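Local coordinates for uncharacterized protein (Deinococcus radiodurans, PDB 3GG7) that is of unknown function but binds manganese and, as a TatD-type member of the metallo-dependent hydrolases, probably hydrolyses ester bonds, at residues A20-E24 / R50-W54; T35-W40 / T55-H60; C165-P171 / D189-T195. All coordinates share one frame. Residues are numbered along the deposited sequence.

Contact 1 (A20-E24 / R50-W54)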
loop_
_atom_site.group_PDB
_atom_site.type_symbol
_atom_site.label_atom_id
_atom_site.label_comp_id
_atom_site.label_asym_id
_atom_site.label_seq_id
_atom_site.Cartn_x
_atom_site.Cartn_y
_atom_site.Cartn_z
ATOM N N ALA A 20 -8.826 -14.435 -4.393
ATOM C CA ALA A 20 -9.190 -13.584 -5.540
ATOM C C ALA A 20 -10.622 -13.798 -5.996
ATOM O O ALA A 20 -11.340 -12.843 -6.245
ATOM C CB ALA A 20 -8.233 -13.822 -6.706
ATOM N N ARG A 21 -11.044 -15.059 -6.124
ATOM C CA ARG A 21 -12.424 -15.381 -6.460
ATOM C C ARG A 21 -13.409 -14.806 -5.451
ATOM O O ARG A 21 -14.453 -14.281 -5.803
ATOM C CB ARG A 21 -12.625 -16.894 -6.489
ATOM C CG ARG A 21 -12.243 -17.577 -7.736
ATOM C CD ARG A 21 -12.970 -18.939 -7.791
ATOM N NE ARG A 21 -12.151 -19.950 -8.444
ATOM C CZ ARG A 21 -11.423 -20.878 -7.821
ATOM N NH1 ARG A 21 -10.722 -21.730 -8.557
ATOM N NH2 ARG A 21 -11.383 -20.971 -6.485
ATOM N N ALA A 22 -13.081 -14.940 -4.172
ATOM C CA ALA A 22 -13.934 -14.439 -3.108
ATOM C C ALA A 22 -14.091 -12.917 -3.162
ATOM O O ALA A 22 -15.137 -12.364 -2.835
ATOM C CB ALA A 22 -13.379 -14.871 -1.757
ATOM N N CYS A 23 -13.019 -12.237 -3.565
ATOM C CA CYS A 23 -13.087 -10.788 -3.793
ATOM C C CYS A 23 -13.995 -10.441 -4.961
ATOM O O CYS A 23 -14.840 -9.548 -4.870
ATOM C CB CYS A 23 -11.687 -10.203 -4.006
ATOM S SG CYS A 23 -10.624 -10.274 -2.545
ATOM N N GLU A 24 -13.873 -11.171 -6.062
ATOM C CA GLU A 24 -14.806 -10.955 -7.176
ATOM C C GLU A 24 -16.260 -11.202 -6.830
ATOM O O GLU A 24 -17.145 -10.455 -7.256
ATOM C CB GLU A 24 -14.469 -11.818 -8.370
ATOM C CG GLU A 24 -13.353 -11.337 -9.202
ATOM C CD GLU A 24 -13.501 -9.899 -9.746
ATOM O OE1 GLU A 24 -14.597 -9.350 -10.008
ATOM O OE2 GLU A 24 -12.428 -9.336 -9.892
ATOM N N ARG A 50 -10.629 -11.053 -13.709
ATOM C CA ARG A 50 -11.046 -10.571 -12.411
ATOM C C ARG A 50 -10.797 -9.051 -12.327
ATOM O O ARG A 50 -9.726 -8.622 -11.877
ATOM C CB ARG A 50 -10.290 -11.322 -11.292
ATOM C CG ARG A 50 -10.486 -12.832 -11.365
ATOM C CD ARG A 50 -10.143 -13.531 -10.030
ATOM N NE ARG A 50 -10.478 -14.954 -10.170
ATOM C CZ ARG A 50 -9.632 -15.911 -10.522
ATOM N NH1 ARG A 50 -8.326 -15.696 -10.650
ATOM N NH2 ARG A 50 -10.110 -17.158 -10.677
ATOM N N PRO A 51 -11.780 -8.242 -12.769
ATOM C CA PRO A 51 -11.586 -6.792 -12.896
ATOM C C PRO A 51 -11.454 -6.066 -11.580
ATOM O O PRO A 51 -11.049 -4.927 -11.589
ATOM C CB PRO A 51 -12.843 -6.348 -13.648
ATOM C CG PRO A 51 -13.861 -7.287 -13.206
ATOM C CD PRO A 51 -13.162 -8.623 -13.114
ATOM N N HIS A 52 -11.766 -6.713 -10.454
ATOM C CA HIS A 52 -11.545 -6.109 -9.128
ATOM C C HIS A 52 -10.175 -6.359 -8.576
ATOM O O HIS A 52 -9.855 -5.823 -7.513
ATOM C CB HIS A 52 -12.572 -6.613 -8.136
ATOM C CG HIS A 52 -13.942 -6.081 -8.410
ATOM N ND1 HIS A 52 -14.809 -6.697 -9.286
ATOM C CD2 HIS A 52 -14.535 -4.928 -8.027
ATOM C CE1 HIS A 52 -15.903 -5.959 -9.384
ATOM N NE2 HIS A 52 -15.771 -4.892 -8.621
ATOM N N VAL A 53 -9.342 -7.125 -9.264
ATOM C CA VAL A 53 -7.994 -7.417 -8.784
ATOM C C VAL A 53 -7.015 -6.543 -9.577
ATOM O O VAL A 53 -6.821 -6.759 -10.773
ATOM C CB VAL A 53 -7.631 -8.909 -8.990
ATOM C CG1 VAL A 53 -6.189 -9.165 -8.542
ATOM C CG2 VAL A 53 -8.604 -9.828 -8.199
ATOM N N TRP A 54 -6.430 -5.547 -8.917
ATOM C CA TRP A 54 -5.527 -4.579 -9.546
ATOM C C TRP A 54 -4.130 -4.861 -9.017
ATOM O O TRP A 54 -3.845 -4.661 -7.827
ATOM C CB TRP A 54 -5.948 -3.161 -9.149
ATOM C CG TRP A 54 -7.351 -2.760 -9.538
ATOM C CD1 TRP A 54 -8.266 -3.485 -10.264
ATOM C CD2 TRP A 54 -7.987 -1.498 -9.248
ATOM N NE1 TRP A 54 -9.416 -2.748 -10.431
ATOM C CE2 TRP A 54 -9.272 -1.534 -9.811
ATOM C CE3 TRP A 54 -7.582 -0.350 -8.555
ATOM C CZ2 TRP A 54 -10.174 -0.471 -9.698
ATOM C CZ3 TRP A 54 -8.468 0.705 -8.462
ATOM C CH2 TRP A 54 -9.754 0.633 -9.043
HETATM O O HOH W 1 -12.826 -17.881 -11.000
#

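Contact 2 (T35-W40 / T55-H60)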
loop_
_atom_site.group_PDB
_atom_site.type_symbol
_atom_site.label_atom_id
_atom_site.label_comp_id
_atom_site.label_asym_id
_atom_site.label_seq_id
_atom_site.Cartn_x
_atom_site.Cartn_y
_atom_site.Cartn_z
ATOM N N THR A 35 6.128 -8.547 -3.761
ATOM C CA THR A 35 7.276 -8.342 -2.903
ATOM C C THR A 35 8.595 -8.371 -3.649
ATOM O O THR A 35 9.620 -7.921 -3.114
ATOM C CB THR A 35 7.303 -9.392 -1.779
ATOM O OG1 THR A 35 7.410 -10.670 -2.344
ATOM C CG2 THR A 35 6.013 -9.298 -0.898
ATOM N N THR A 36 8.579 -8.881 -4.879
ATOM C CA THR A 36 9.739 -8.812 -5.780
ATOM C C THR A 36 9.165 -8.658 -7.187
ATOM O O THR A 36 8.113 -9.238 -7.490
ATOM C CB THR A 36 10.642 -10.085 -5.727
ATOM O OG1 THR A 36 11.427 -10.128 -6.924
ATOM C CG2 THR A 36 9.851 -11.373 -5.639
ATOM N N PRO A 37 9.856 -7.892 -8.053
ATOM C CA PRO A 37 9.321 -7.753 -9.405
ATOM C C PRO A 37 9.302 -9.070 -10.170
ATOM O O PRO A 37 8.550 -9.194 -11.153
ATOM C CB PRO A 37 10.243 -6.705 -10.056
ATOM C CG PRO A 37 11.477 -6.767 -9.255
ATOM C CD PRO A 37 11.092 -7.099 -7.854
ATOM N N ALA A 38 10.126 -10.028 -9.759
ATOM C CA ALA A 38 10.108 -11.354 -10.379
ATOM C C ALA A 38 8.770 -12.065 -10.222
ATOM O O ALA A 38 8.471 -12.978 -10.980
ATOM C CB ALA A 38 11.243 -12.211 -9.808
ATOM N N ALA A 39 7.991 -11.659 -9.221
ATOM C CA ALA A 39 6.675 -12.252 -8.949
ATOM C C ALA A 39 5.577 -11.747 -9.885
ATOM O O ALA A 39 4.465 -12.244 -9.852
ATOM C CB ALA A 39 6.274 -12.010 -7.485
ATOM N N TRP A 40 5.898 -10.790 -10.748
ATOM C CA TRP A 40 4.875 -10.099 -11.544
ATOM C C TRP A 40 3.997 -11.058 -12.361
ATOM O O TRP A 40 2.776 -10.994 -12.297
ATOM C CB TRP A 40 5.568 -9.032 -12.435
ATOM C CG TRP A 40 4.611 -8.316 -13.290
ATOM C CD1 TRP A 40 4.509 -8.405 -14.652
ATOM C CD2 TRP A 40 3.580 -7.431 -12.872
ATOM N NE1 TRP A 40 3.497 -7.611 -15.108
ATOM C CE2 TRP A 40 2.897 -7.003 -14.034
ATOM C CE3 TRP A 40 3.158 -6.952 -11.623
ATOM C CZ2 TRP A 40 1.818 -6.131 -13.979
ATOM C CZ3 TRP A 40 2.105 -6.048 -11.581
ATOM C CH2 TRP A 40 1.433 -5.674 -12.734
ATOM N N THR A 55 -3.243 -5.310 -9.894
ATOM C CA THR A 55 -1.944 -5.824 -9.462
ATOM C C THR A 55 -0.869 -4.720 -9.532
ATOM O O THR A 55 -0.781 -3.949 -10.522
ATOM C CB THR A 55 -1.520 -7.024 -10.316
ATOM O OG1 THR A 55 -2.619 -7.931 -10.499
ATOM C CG2 THR A 55 -0.330 -7.771 -9.683
ATOM N N ALA A 56 -0.062 -4.648 -8.469
ATOM C CA ALA A 56 1.016 -3.652 -8.312
ATOM C C ALA A 56 2.379 -4.382 -8.358
ATOM O O ALA A 56 2.494 -5.550 -7.933
ATOM C CB ALA A 56 0.850 -2.882 -7.001
ATOM N N LEU A 57 3.372 -3.696 -8.929
ATOM C CA LEU A 57 4.715 -4.181 -9.180
ATOM C C LEU A 57 5.599 -3.621 -8.068
ATOM O O LEU A 57 5.754 -2.401 -7.922
ATOM C CB LEU A 57 5.190 -3.707 -10.545
ATOM C CG LEU A 57 6.598 -4.097 -10.918
ATOM C CD1 LEU A 57 6.672 -5.577 -11.183
ATOM C CD2 LEU A 57 6.978 -3.312 -12.202
ATOM N N GLY A 58 6.202 -4.509 -7.278
ATOM C CA GLY A 58 6.871 -4.105 -6.046
ATOM C C GLY A 58 8.256 -4.670 -5.859
ATOM O O GLY A 58 8.763 -5.447 -6.681
ATOM N N PHE A 59 8.878 -4.232 -4.769
ATOM C CA PHE A 59 10.136 -4.798 -4.283
ATOM C C PHE A 59 10.233 -4.404 -2.805
ATOM O O PHE A 59 10.520 -3.262 -2.462
ATOM C CB PHE A 59 11.327 -4.242 -5.046
ATOM C CG PHE A 59 12.513 -5.163 -5.105
ATOM C CD1 PHE A 59 12.703 -6.193 -4.187
ATOM C CD2 PHE A 59 13.459 -4.974 -6.061
ATOM C CE1 PHE A 59 13.821 -7.023 -4.271
ATOM C CE2 PHE A 59 14.566 -5.815 -6.155
ATOM C CZ PHE A 59 14.745 -6.830 -5.251
ATOM N N HIS A 60 9.865 -5.332 -1.952
ATOM C CA HIS A 60 9.650 -5.051 -0.524
ATOM C C HIS A 60 11.001 -4.869 0.160
ATOM O O HIS A 60 11.938 -5.643 -0.074
ATOM C CB HIS A 60 8.887 -6.227 0.067
ATOM C CG HIS A 60 8.354 -5.994 1.441
ATOM N ND1 HIS A 60 9.178 -5.823 2.535
ATOM C CD2 HIS A 60 7.084 -5.960 1.911
ATOM C CE1 HIS A 60 8.433 -5.693 3.622
ATOM N NE2 HIS A 60 7.158 -5.754 3.269
#

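Contact 3 (C165-P171 / D189-T195)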
loop_
_atom_site.group_PDB
_atom_site.type_symbol
_atom_site.label_atom_id
_atom_site.label_comp_id
_atom_site.label_asym_id
_atom_site.label_seq_id
_atom_site.Cartn_x
_atom_site.Cartn_y
_atom_site.Cartn_z
ATOM N N CYS A 165 1.173 13.274 0.148
ATOM C CA CYS A 165 0.938 11.845 0.388
ATOM C C CYS A 165 -0.522 11.575 0.639
ATOM O O CYS A 165 -1.261 12.423 1.186
ATOM C CB CYS A 165 1.728 11.328 1.584
ATOM S SG CYS A 165 3.510 11.275 1.345
ATOM N N TRP A 166 -0.935 10.376 0.212
ATOM C CA TRP A 166 -2.185 9.747 0.609
ATOM C C TRP A 166 -1.889 8.671 1.650
ATOM O O TRP A 166 -0.722 8.407 1.924
ATOM C CB TRP A 166 -2.889 9.117 -0.593
ATOM C CG TRP A 166 -3.357 10.079 -1.657
ATOM C CD1 TRP A 166 -2.648 11.071 -2.257
ATOM C CD2 TRP A 166 -4.632 10.073 -2.263
ATOM N NE1 TRP A 166 -3.421 11.710 -3.198
ATOM C CE2 TRP A 166 -4.646 11.102 -3.227
ATOM C CE3 TRP A 166 -5.781 9.296 -2.075
ATOM C CZ2 TRP A 166 -5.765 11.384 -4.000
ATOM C CZ3 TRP A 166 -6.887 9.568 -2.865
ATOM C CH2 TRP A 166 -6.874 10.622 -3.791
ATOM N N PHE A 167 -2.922 8.049 2.219
ATOM C CA PHE A 167 -2.777 7.092 3.293
ATOM C C PHE A 167 -3.741 5.959 3.134
ATOM O O PHE A 167 -4.916 6.201 2.895
ATOM C CB PHE A 167 -3.013 7.791 4.658
ATOM C CG PHE A 167 -2.190 9.021 4.814
ATOM C CD1 PHE A 167 -0.900 8.942 5.343
ATOM C CD2 PHE A 167 -2.649 10.238 4.338
ATOM C CE1 PHE A 167 -0.104 10.061 5.424
ATOM C CE2 PHE A 167 -1.852 11.369 4.398
ATOM C CZ PHE A 167 -0.578 11.280 4.963
ATOM N N SER A 168 -3.265 4.721 3.282
ATOM C CA SER A 168 -4.159 3.600 3.384
ATOM C C SER A 168 -4.066 3.057 4.797
ATOM O O SER A 168 -2.993 2.796 5.317
ATOM C CB SER A 168 -3.895 2.530 2.289
ATOM O OG SER A 168 -2.559 2.041 2.315
ATOM N N VAL A 169 -5.223 2.943 5.430
ATOM C CA VAL A 169 -5.295 2.667 6.848
ATOM C C VAL A 169 -5.991 1.340 7.047
ATOM O O VAL A 169 -6.919 0.992 6.294
ATOM C CB VAL A 169 -5.997 3.827 7.634
ATOM C CG1 VAL A 169 -5.320 5.161 7.351
ATOM C CG2 VAL A 169 -7.471 3.907 7.310
ATOM N N GLY A 170 -5.528 0.595 8.042
ATOM C CA GLY A 170 -5.973 -0.754 8.296
ATOM C C GLY A 170 -6.615 -0.972 9.644
ATOM O O GLY A 170 -6.824 -0.023 10.411
ATOM N N PRO A 171 -6.925 -2.231 9.960
ATOM C CA PRO A 171 -7.627 -2.562 11.203
ATOM C C PRO A 171 -6.939 -2.110 12.492
ATOM O O PRO A 171 -7.621 -1.696 13.438
ATOM C CB PRO A 171 -7.688 -4.085 11.156
ATOM C CG PRO A 171 -7.739 -4.403 9.677
ATOM C CD PRO A 171 -6.807 -3.398 9.065
ATOM N N ASP A 189 -10.200 13.314 2.177
ATOM C CA ASP A 189 -10.145 13.079 0.727
ATOM C C ASP A 189 -8.845 12.395 0.262
ATOM O O ASP A 189 -8.649 12.213 -0.941
ATOM C CB ASP A 189 -10.474 14.359 -0.091
ATOM C CG ASP A 189 -9.558 15.523 0.191
ATOM O OD1 ASP A 189 -8.570 15.374 0.937
ATOM O OD2 ASP A 189 -9.822 16.617 -0.385
ATOM N N ARG A 190 -7.993 12.005 1.217
ATOM C CA ARG A 190 -6.767 11.245 0.898
ATOM C C ARG A 190 -6.647 9.947 1.700
ATOM O O ARG A 190 -5.554 9.354 1.774
ATOM C CB ARG A 190 -5.542 12.122 1.127
ATOM C CG ARG A 190 -5.343 13.183 0.026
ATOM C CD ARG A 190 -3.962 13.823 0.085
ATOM N NE ARG A 190 -4.000 15.153 0.665
ATOM C CZ ARG A 190 -2.934 15.808 1.107
ATOM N NH1 ARG A 190 -1.710 15.262 1.037
ATOM N NH2 ARG A 190 -3.095 17.028 1.612
ATOM N N VAL A 191 -7.759 9.480 2.258
ATOM C CA VAL A 191 -7.807 8.263 3.059
ATOM C C VAL A 191 -8.390 7.093 2.261
ATOM O O VAL A 191 -9.462 7.191 1.671
ATOM C CB VAL A 191 -8.559 8.490 4.372
ATOM C CG1 VAL A 191 -8.680 7.205 5.191
ATOM C CG2 VAL A 191 -7.791 9.526 5.182
ATOM N N LEU A 192 -7.622 6.002 2.223
ATOM C CA LEU A 192 -8.042 4.736 1.621
ATOM C C LEU A 192 -8.015 3.701 2.727
ATOM O O LEU A 192 -7.370 3.885 3.763
ATOM C CB LEU A 192 -7.052 4.335 0.502
ATOM C CG LEU A 192 -6.844 5.386 -0.582
ATOM C CD1 LEU A 192 -5.714 4.981 -1.491
ATOM C CD2 LEU A 192 -8.145 5.663 -1.366
ATOM N N THR A 193 -8.686 2.580 2.493
ATOM C CA THR A 193 -8.743 1.479 3.442
ATOM C C THR A 193 -7.889 0.309 2.925
ATOM O O THR A 193 -7.803 0.114 1.734
ATOM C CB THR A 193 -10.200 1.024 3.658
ATOM O OG1 THR A 193 -10.863 0.874 2.403
ATOM C CG2 THR A 193 -10.992 2.052 4.499
ATOM N N GLU A 194 -7.306 -0.467 3.834
ATOM C CA GLU A 194 -6.494 -1.658 3.486
ATOM C C GLU A 194 -6.615 -2.712 4.573
ATOM O O GLU A 194 -7.120 -2.411 5.661
ATOM C CB GLU A 194 -5.010 -1.280 3.340
ATOM C CG GLU A 194 -4.323 -0.847 4.657
ATOM C CD GLU A 194 -2.787 -0.773 4.552
ATOM O OE1 GLU A 194 -2.277 -0.112 3.628
ATOM O OE2 GLU A 194 -2.107 -1.417 5.380
ATOM N N THR A 195 -6.140 -3.931 4.319
ATOM C CA THR A 195 -5.895 -4.916 5.367
ATOM C C THR A 195 -4.422 -5.285 5.579
ATOM O O THR A 195 -4.027 -5.633 6.673
ATOM C CB THR A 195 -6.627 -6.243 5.155
ATOM O OG1 THR A 195 -6.134 -6.899 3.968
ATOM C CG2 THR A 195 -8.144 -6.043 5.084
#

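Contact 1 (A20-E24 / R50-W54)
Arg-50 opens the approach to helix 16-25 with its long side chain running back along the helix surface. Its CD packs on Ala-20 CB at 3.8 Å, and NH2 comes to 3.7 Å from Arg-21 CG. The two guanidinium groups carry like charge and lie close, Arg-21 NE being 4.1 Å from Arg-50 NH2. A water placed between them accepts a 2.8 Å hydrogen bond from Arg-50 NH2 and a weak one from Arg-21 NE, while Arg-50 NH1 bonds to Leu-46 O. A type I turn from Arg-50 to Val-53, closed by Val-53 N to Arg-50 O (3.0 Å), brings Pro-51 over the Glu-24 carboxylate, with Pro-51 CD 3.4 Å from Glu-24 OE2. This turn leads into strand 53-55 of the TatD-type TIM barrel, so the contact joins the entry of the third strand to the first barrel helix. His-52 makes the main polar link: its backbone N donates to Glu-24 OE2 and its ring ND1 to Glu-24 OE1, both at 2.8 Å, so the carboxylate holds the backbone and the ring of one residue, one oxygen to each. OE1 lies near the imidazole plane. Val-53 points its side chain toward the helix, CG2 lying 4.3 Å from Ala-20 CB. Trp-54 faces helix 227-243 instead, touching Val-238 and Leu-242, and its NE1 donates to Pro-51 O at 3.0 Å.

Contact 2 (T35-W40 / T55-H60)
In a TIM barrel the loops beyond the C-terminal ends of the strands build the active site, and here two such loops, following strands 29-32 and 53-55, run side by side. A single backbone hydrogen bond joins them, from His-60 N to Thr-35 O (2.8 Å, nearly linear), and side chains supply most of the rest, beside a CA-H...O contact from Phe-59 CA to Thr-35 O (3.4 Å). Trp-40, with chi1 t and chi2 near -111°, sends its indole back toward the start of the other segment, where CZ3 sits 3.5 Å from Thr-55 CG2 and CE3 3.8 Å from Leu-57 CD1. The t, p rotamer of Leu-57 places that same CD1 3.9 Å from Pro-37 CB, so one methyl fills the gap between proline and indole. At its polar end Trp-40 NE1 is bonded to Glu-80. Thr-36, at chi1 t, turns OG1 to accept from Ala-38 N at 3.1 Å, forming an ST turn, and that hydroxyl is also hydrogen-bonded to Asp-70. His-60, at chi1 t, has its CB 4.0 Å from Thr-35 CB. Its ring meets that of His-124 and touches the manganese ligand Glu-86, the side chain's nearest atom about 5 Å from the metal, while ND1 is bonded to Glu-62 N. Phe-59, with chi1 t and chi2 near -21°, offers a ring face to Pro-37 in a CH-pi contact, the proline CD standing 3.9 Å from the Phe-59 ring centroid.

Contact 3 (C165-P171 / D189-T195)
Backbone hydrogen bonds form the frame of this contact. Phe-167 N donates to Arg-190 O (3.0 Å), Leu-192 N to Phe-167 O (2.8 Å), Val-169 N to Leu-192 O (2.9 Å) and Glu-194 N to Val-169 O (2.9 Å), the alternating pattern of parallel strands. CA-H...O contacts run between them, such as Ser-168 CA to Leu-192 O at 3.2 Å. Strands 166-169 and 191-193 point the same way, 29° apart, and the helices 171-174 and 177-185 between them make a beta-alpha-beta crossover, the repeating unit of the TIM barrel. Strand 191-193 also bonds through Thr-193 to Phe-6 of the first strand, bringing the end of the barrel round to its beginning.

Two side-chain hydrogen bonds accompany the pairing. Arg-190 NH1 reaches Cys-165 O at 2.9 Å and also bonds to Ile-161 O. Toward the metal-binding end, Ser-168 OG donates to Glu-194 OE1 over a short 2.5 Å; OE2 of this glutamate is bonded to His-148 ND1, and the side chain touches His-7, a manganese ligand. The Glu-194 side chain lies near the metal centre, its nearest atom about 6 Å from the manganese.

Side chains of the paired residues divide between the two faces of the sheet. Leu-192 shares a face with Ser-168 and meets Phe-6. On the other face Val-169 CG2 meets Val-191 CG1 at 4.1 Å, and Phe-167 packs against helix 154-162. Where the pairing begins, Arg-190 CG lies over the five-membered ring of Trp-166, 3.8 Å from its centroid, in a CH-pi contact, and Trp-166 CE3 approaches Leu-192 CG at 4.3 Å.

From the N terminus, the chain passes through strand 4-8 and enters contact 1 at helix 16-25, then runs through strand 29-32 and opens contact 2 at residues 35-40. Contact 1 closes at 50-54 and contact 2 directly afterwards at 55-60, so the two loops cross, and strand 53-55 serves both: its beginning meets the outer helix, its end runs into the loop by the metal site. Contact 3 lies in series much later, pairing strands 166-169 and 191-193 across a helical connection. It touches neither of the others, with nearest atoms about 9 and 10 Å away, yet contacts 2 and 3 each place a side chain near the manganese site, beside its ligands.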